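Local coordinates for protein glucose-6-phosphate 1-dehydrogenase (PDB 4LGV) that probably catalyses the NADP-dependent oxidation of glucose 6-phosphate to 6-phosphogluconolactone, the entry step of the pentose phosphate pathway, at residues T314-D326 against V333-H345. Sequence-based numbering, arbitrary orientation.
Sequences TTETYVALRTEID and VPIFLRAGKALPH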
loop_
_atom_site.group_PDB
_atom_site.type_symbol
_atom_site.label_atom_id
_atom_site.label_comp_id
_atom_site.label_asym_id
_atom_site.label_seq_id
_atom_site.Cartn_x
_atom_site.Cartn_y
_atom_site.Cartn_z
ATOM N N THR A 314 -40.295 -26.880 -10.092
ATOM C CA THR A 314 -39.087 -26.242 -10.624
ATOM C C THR A 314 -38.316 -25.532 -9.505
ATOM O O THR A 314 -37.507 -24.655 -9.783
ATOM C CB THR A 314 -39.402 -25.247 -11.756
ATOM O OG1 THR A 314 -40.365 -24.301 -11.284
ATOM C CG2 THR A 314 -39.949 -25.996 -12.991
ATOM N N THR A 315 -38.564 -25.920 -8.253
ATOM C CA THR A 315 -37.846 -25.360 -7.090
ATOM C C THR A 315 -36.405 -25.871 -7.062
ATOM O O THR A 315 -36.145 -27.063 -7.301
ATOM C CB THR A 315 -38.548 -25.727 -5.778
ATOM O OG1 THR A 315 -39.877 -25.200 -5.801
ATOM C CG2 THR A 315 -37.815 -25.162 -4.597
ATOM N N GLU A 316 -35.469 -24.964 -6.780
ATOM C CA GLU A 316 -34.030 -25.308 -6.812
ATOM C C GLU A 316 -33.611 -25.815 -5.455
ATOM O O GLU A 316 -34.017 -25.298 -4.427
ATOM C CB GLU A 316 -33.187 -24.107 -7.264
ATOM C CG GLU A 316 -32.884 -22.991 -6.210
ATOM C CD GLU A 316 -34.056 -22.070 -5.889
ATOM O OE1 GLU A 316 -35.168 -22.274 -6.434
ATOM O OE2 GLU A 316 -33.873 -21.145 -5.060
ATOM N N THR A 317 -32.821 -26.878 -5.454
ATOM C CA THR A 317 -32.146 -27.337 -4.258
ATOM C C THR A 317 -30.688 -26.907 -4.283
ATOM O O THR A 317 -29.953 -27.235 -3.361
ATOM C CB THR A 317 -32.168 -28.873 -4.160
ATOM O OG1 THR A 317 -31.497 -29.427 -5.303
ATOM C CG2 THR A 317 -33.580 -29.393 -4.085
ATOM N N TYR A 318 -30.261 -26.248 -5.361
ATOM C CA TYR A 318 -28.862 -25.818 -5.562
ATOM C C TYR A 318 -28.854 -24.510 -6.312
ATOM O O TYR A 318 -29.695 -24.310 -7.183
ATOM C CB TYR A 318 -28.083 -26.829 -6.398
ATOM C CG TYR A 318 -26.678 -26.412 -6.824
ATOM C CD1 TYR A 318 -26.482 -25.526 -7.885
ATOM C CD2 TYR A 318 -25.557 -26.931 -6.199
ATOM C CE1 TYR A 318 -25.213 -25.149 -8.288
ATOM C CE2 TYR A 318 -24.273 -26.549 -6.588
ATOM C CZ TYR A 318 -24.102 -25.648 -7.629
ATOM O OH TYR A 318 -22.855 -25.271 -8.067
ATOM N N VAL A 319 -27.928 -23.608 -5.947
ATOM C CA VAL A 319 -27.701 -22.369 -6.706
ATOM C C VAL A 319 -26.245 -22.034 -6.783
ATOM O O VAL A 319 -25.545 -22.142 -5.804
ATOM C CB VAL A 319 -28.199 -21.087 -6.025
ATOM C CG1 VAL A 319 -28.992 -20.228 -7.012
ATOM C CG2 VAL A 319 -29.011 -21.402 -4.803
ATOM N N ALA A 320 -25.833 -21.511 -7.916
ATOM C CA ALA A 320 -24.534 -20.931 -8.053
ATOM C C ALA A 320 -24.715 -19.586 -8.726
ATOM O O ALA A 320 -25.527 -19.466 -9.638
ATOM C CB ALA A 320 -23.641 -21.804 -8.873
ATOM N N LEU A 321 -24.000 -18.568 -8.238
ATOM C CA LEU A 321 -24.220 -17.208 -8.705
ATOM C C LEU A 321 -22.966 -16.341 -8.619
ATOM O O LEU A 321 -21.989 -16.689 -7.969
ATOM C CB LEU A 321 -25.355 -16.565 -7.938
ATOM C CG LEU A 321 -25.147 -16.333 -6.440
ATOM C CD1 LEU A 321 -24.382 -15.024 -6.121
ATOM C CD2 LEU A 321 -26.481 -16.325 -5.719
ATOM N N ARG A 322 -23.006 -15.222 -9.319
ATOM C CA ARG A 322 -21.938 -14.265 -9.307
ATOM C C ARG A 322 -22.472 -12.952 -8.780
ATOM O O ARG A 322 -23.499 -12.500 -9.223
ATOM C CB ARG A 322 -21.362 -14.052 -10.721
ATOM C CG ARG A 322 -20.231 -13.018 -10.799
ATOM C CD ARG A 322 -19.701 -12.933 -12.238
ATOM N NE ARG A 322 -18.555 -12.034 -12.358
ATOM C CZ ARG A 322 -17.620 -12.078 -13.327
ATOM N NH1 ARG A 322 -17.650 -12.987 -14.301
ATOM N NH2 ARG A 322 -16.633 -11.188 -13.330
ATOM N N THR A 323 -21.711 -12.326 -7.900
ATOM C CA THR A 323 -22.029 -10.995 -7.416
ATOM C C THR A 323 -20.727 -10.197 -7.194
ATOM O O THR A 323 -19.636 -10.590 -7.649
ATOM C CB THR A 323 -22.855 -11.089 -6.116
ATOM O OG1 THR A 323 -23.225 -9.785 -5.698
ATOM C CG2 THR A 323 -22.059 -11.750 -5.018
ATOM N N GLU A 324 -20.856 -9.039 -6.579
ATOM C CA GLU A 324 -19.724 -8.158 -6.385
ATOM C C GLU A 324 -20.066 -7.117 -5.322
ATOM O O GLU A 324 -21.239 -6.879 -5.025
ATOM C CB GLU A 324 -19.327 -7.445 -7.700
ATOM C CG GLU A 324 -20.378 -6.493 -8.192
ATOM C CD GLU A 324 -20.027 -5.656 -9.421
ATOM O OE1 GLU A 324 -19.000 -4.936 -9.450
ATOM O OE2 GLU A 324 -20.850 -5.683 -10.331
ATOM N N ILE A 325 -19.034 -6.492 -4.786
ATOM C CA ILE A 325 -19.181 -5.373 -3.832
ATOM C C ILE A 325 -18.404 -4.181 -4.411
ATOM O O ILE A 325 -17.172 -4.203 -4.482
ATOM C CB ILE A 325 -18.626 -5.753 -2.465
ATOM C CG1 ILE A 325 -19.392 -6.935 -1.903
ATOM C CG2 ILE A 325 -18.716 -4.599 -1.494
ATOM C CD1 ILE A 325 -18.714 -7.564 -0.698
ATOM N N ASP A 326 -19.135 -3.171 -4.854
ATOM C CA ASP A 326 -18.570 -2.098 -5.668
ATOM C C ASP A 326 -18.125 -0.914 -4.825
ATOM O O ASP A 326 -18.660 0.197 -4.957
ATOM C CB ASP A 326 -19.590 -1.663 -6.734
ATOM C CG ASP A 326 -18.993 -0.737 -7.773
ATOM O OD1 ASP A 326 -17.791 -0.849 -8.123
ATOM O OD2 ASP A 326 -19.778 0.142 -8.251
ATOM N N VAL A 333 -13.559 -7.305 -7.765
ATOM C CA VAL A 333 -13.273 -8.633 -7.259
ATOM C C VAL A 333 -14.542 -9.458 -7.465
ATOM O O VAL A 333 -15.508 -9.230 -6.776
ATOM C CB VAL A 333 -12.895 -8.591 -5.773
ATOM C CG1 VAL A 333 -12.808 -9.988 -5.184
ATOM C CG2 VAL A 333 -11.585 -7.865 -5.576
ATOM N N PRO A 334 -14.547 -10.416 -8.403
ATOM C CA PRO A 334 -15.703 -11.228 -8.535
ATOM C C PRO A 334 -15.925 -12.128 -7.328
ATOM O O PRO A 334 -14.976 -12.716 -6.817
ATOM C CB PRO A 334 -15.396 -12.109 -9.791
ATOM C CG PRO A 334 -14.156 -11.520 -10.415
ATOM C CD PRO A 334 -13.453 -10.853 -9.277
ATOM N N ILE A 335 -17.183 -12.238 -6.916
ATOM C CA ILE A 335 -17.574 -13.071 -5.819
ATOM C C ILE A 335 -18.526 -14.157 -6.336
ATOM O O ILE A 335 -19.593 -13.859 -6.845
ATOM C CB ILE A 335 -18.248 -12.204 -4.746
ATOM C CG1 ILE A 335 -17.289 -11.096 -4.306
ATOM C CG2 ILE A 335 -18.694 -13.056 -3.579
ATOM C CD1 ILE A 335 -17.882 -10.040 -3.395
ATOM N N PHE A 336 -18.107 -15.412 -6.234
ATOM C CA PHE A 336 -18.910 -16.525 -6.666
ATOM C C PHE A 336 -19.422 -17.273 -5.442
ATOM O O PHE A 336 -18.694 -17.512 -4.478
ATOM C CB PHE A 336 -18.101 -17.477 -7.578
ATOM C CG PHE A 336 -17.707 -16.867 -8.904
ATOM C CD1 PHE A 336 -18.608 -16.810 -9.936
ATOM C CD2 PHE A 336 -16.466 -16.369 -9.096
ATOM C CE1 PHE A 336 -18.279 -16.226 -11.155
ATOM C CE2 PHE A 336 -16.100 -15.809 -10.303
ATOM C CZ PHE A 336 -17.008 -15.744 -11.348
ATOM N N LEU A 337 -20.671 -17.692 -5.532
ATOM C CA LEU A 337 -21.326 -18.361 -4.447
ATOM C C LEU A 337 -22.051 -19.609 -4.958
ATOM O O LEU A 337 -22.673 -19.558 -6.007
ATOM C CB LEU A 337 -22.285 -17.394 -3.845
ATOM C CG LEU A 337 -23.039 -17.854 -2.639
ATOM C CD1 LEU A 337 -23.389 -16.610 -1.825
ATOM C CD2 LEU A 337 -24.276 -18.638 -3.058
ATOM N N ARG A 338 -21.916 -20.722 -4.227
ATOM C CA ARG A 338 -22.642 -21.933 -4.526
ATOM C C ARG A 338 -23.138 -22.547 -3.244
ATOM O O ARG A 338 -22.438 -22.565 -2.215
ATOM C CB ARG A 338 -21.810 -22.930 -5.307
ATOM C CG ARG A 338 -20.623 -23.482 -4.571
ATOM C CD ARG A 338 -19.841 -24.463 -5.432
ATOM N NE ARG A 338 -18.589 -24.824 -4.762
ATOM C CZ ARG A 338 -17.765 -25.774 -5.160
ATOM N NH1 ARG A 338 -18.046 -26.480 -6.241
ATOM N NH2 ARG A 338 -16.661 -26.044 -4.468
ATOM N N ALA A 339 -24.393 -22.971 -3.287
ATOM C CA ALA A 339 -25.043 -23.603 -2.140
ATOM C C ALA A 339 -25.980 -24.702 -2.631
ATOM O O ALA A 339 -26.675 -24.529 -3.621
ATOM C CB ALA A 339 -25.805 -22.579 -1.356
ATOM N N GLY A 340 -26.008 -25.833 -1.944
ATOM C CA GLY A 340 -26.914 -26.879 -2.341
ATOM C C GLY A 340 -27.044 -28.100 -1.476
ATOM O O GLY A 340 -26.156 -28.429 -0.705
ATOM N N LYS A 341 -28.187 -28.766 -1.641
ATOM C CA LYS A 341 -28.502 -30.039 -0.986
ATOM C C LYS A 341 -27.914 -31.210 -1.757
ATOM O O LYS A 341 -27.708 -31.141 -2.966
ATOM C CB LYS A 341 -30.018 -30.236 -0.918
ATOM C CG LYS A 341 -30.742 -29.133 -0.168
ATOM C CD LYS A 341 -30.514 -29.235 1.341
ATOM C CE LYS A 341 -31.374 -28.232 2.066
ATOM N NZ LYS A 341 -31.115 -28.238 3.514
ATOM N N ALA A 342 -27.659 -32.287 -1.033
ATOM C CA ALA A 342 -27.180 -33.535 -1.615
ATOM C C ALA A 342 -25.867 -33.328 -2.384
ATOM O O ALA A 342 -25.681 -33.841 -3.499
ATOM C CB ALA A 342 -28.251 -34.161 -2.510
ATOM N N LEU A 343 -24.948 -32.598 -1.769
ATOM C CA LEU A 343 -23.611 -32.431 -2.323
ATOM C C LEU A 343 -22.699 -33.422 -1.604
ATOM O O LEU A 343 -23.134 -34.065 -0.653
ATOM C CB LEU A 343 -23.174 -30.968 -2.160
ATOM C CG LEU A 343 -23.971 -29.977 -3.009
ATOM C CD1 LEU A 343 -23.305 -28.602 -3.036
ATOM C CD2 LEU A 343 -24.189 -30.441 -4.448
ATOM N N PRO A 344 -21.422 -33.513 -2.007
ATOM C CA PRO A 344 -20.591 -34.575 -1.452
ATOM C C PRO A 344 -20.215 -34.467 0.014
ATOM O O PRO A 344 -19.875 -35.483 0.625
ATOM C CB PRO A 344 -19.318 -34.514 -2.299
ATOM C CG PRO A 344 -19.732 -33.836 -3.553
ATOM C CD PRO A 344 -20.734 -32.809 -3.097
ATOM N N HIS A 345 -20.216 -33.261 0.564
ATOM C CA HIS A 345 -19.801 -33.058 1.948
ATOM C C HIS A 345 -20.640 -32.011 2.657
ATOM O O HIS A 345 -21.363 -31.252 2.023
ATOM C CB HIS A 345 -18.351 -32.607 1.999
ATOM C CG HIS A 345 -17.411 -33.502 1.253
ATOM N ND1 HIS A 345 -17.066 -34.763 1.696
ATOM C CD2 HIS A 345 -16.726 -33.304 0.100
ATOM C CE1 HIS A 345 -16.216 -35.307 0.842
ATOM N NE2 HIS A 345 -15.988 -34.440 -0.130
HETATM O O HOH W 1 -16.505 -7.071 -5.673
#
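Phe336 CZ lies over one face of the Arg322 guanidinium, the two planes 58° apart, and Pro334 meets the same group obliquely, its CG 3.8 Å from Arg322 NH2. With CG anti to the backbone N (chi1 179°) and the chain extended to NE, Arg322 runs alongside the phenyl ring, CD 3.7 Å from Phe336 CE1; the residue is partly exposed, which suits a charged end. Farther along this face Tyr318 reaches obliquely across Gly340, which has no side chain to obstruct the ring, and its OH comes 3.8 Å from Arg338 CB. Arg338 NE is hydrogen-bonded to Thr228 OG1 on strand 222-230. The other face is mostly aliphatic, with Val319 and Ala339 touching helix 246-264: Leu321 CD1 meets Leu337 CB at 3.9 Å, and Ile325 CD1 meets Ile335 CD1 at 3.8 Å. Seven backbone hydrogen bonds pair the buried antiparallel hairpin; beyond them a water bridges Ile325 N and Val333 O. On the strand's other edge, Thr317 and Tyr318 pair together with Gly298 of strand 295-300 in a classic beta bulge. The chemistry implies a register set by the backbone bonds, with apolar side chains suited to the buried faces.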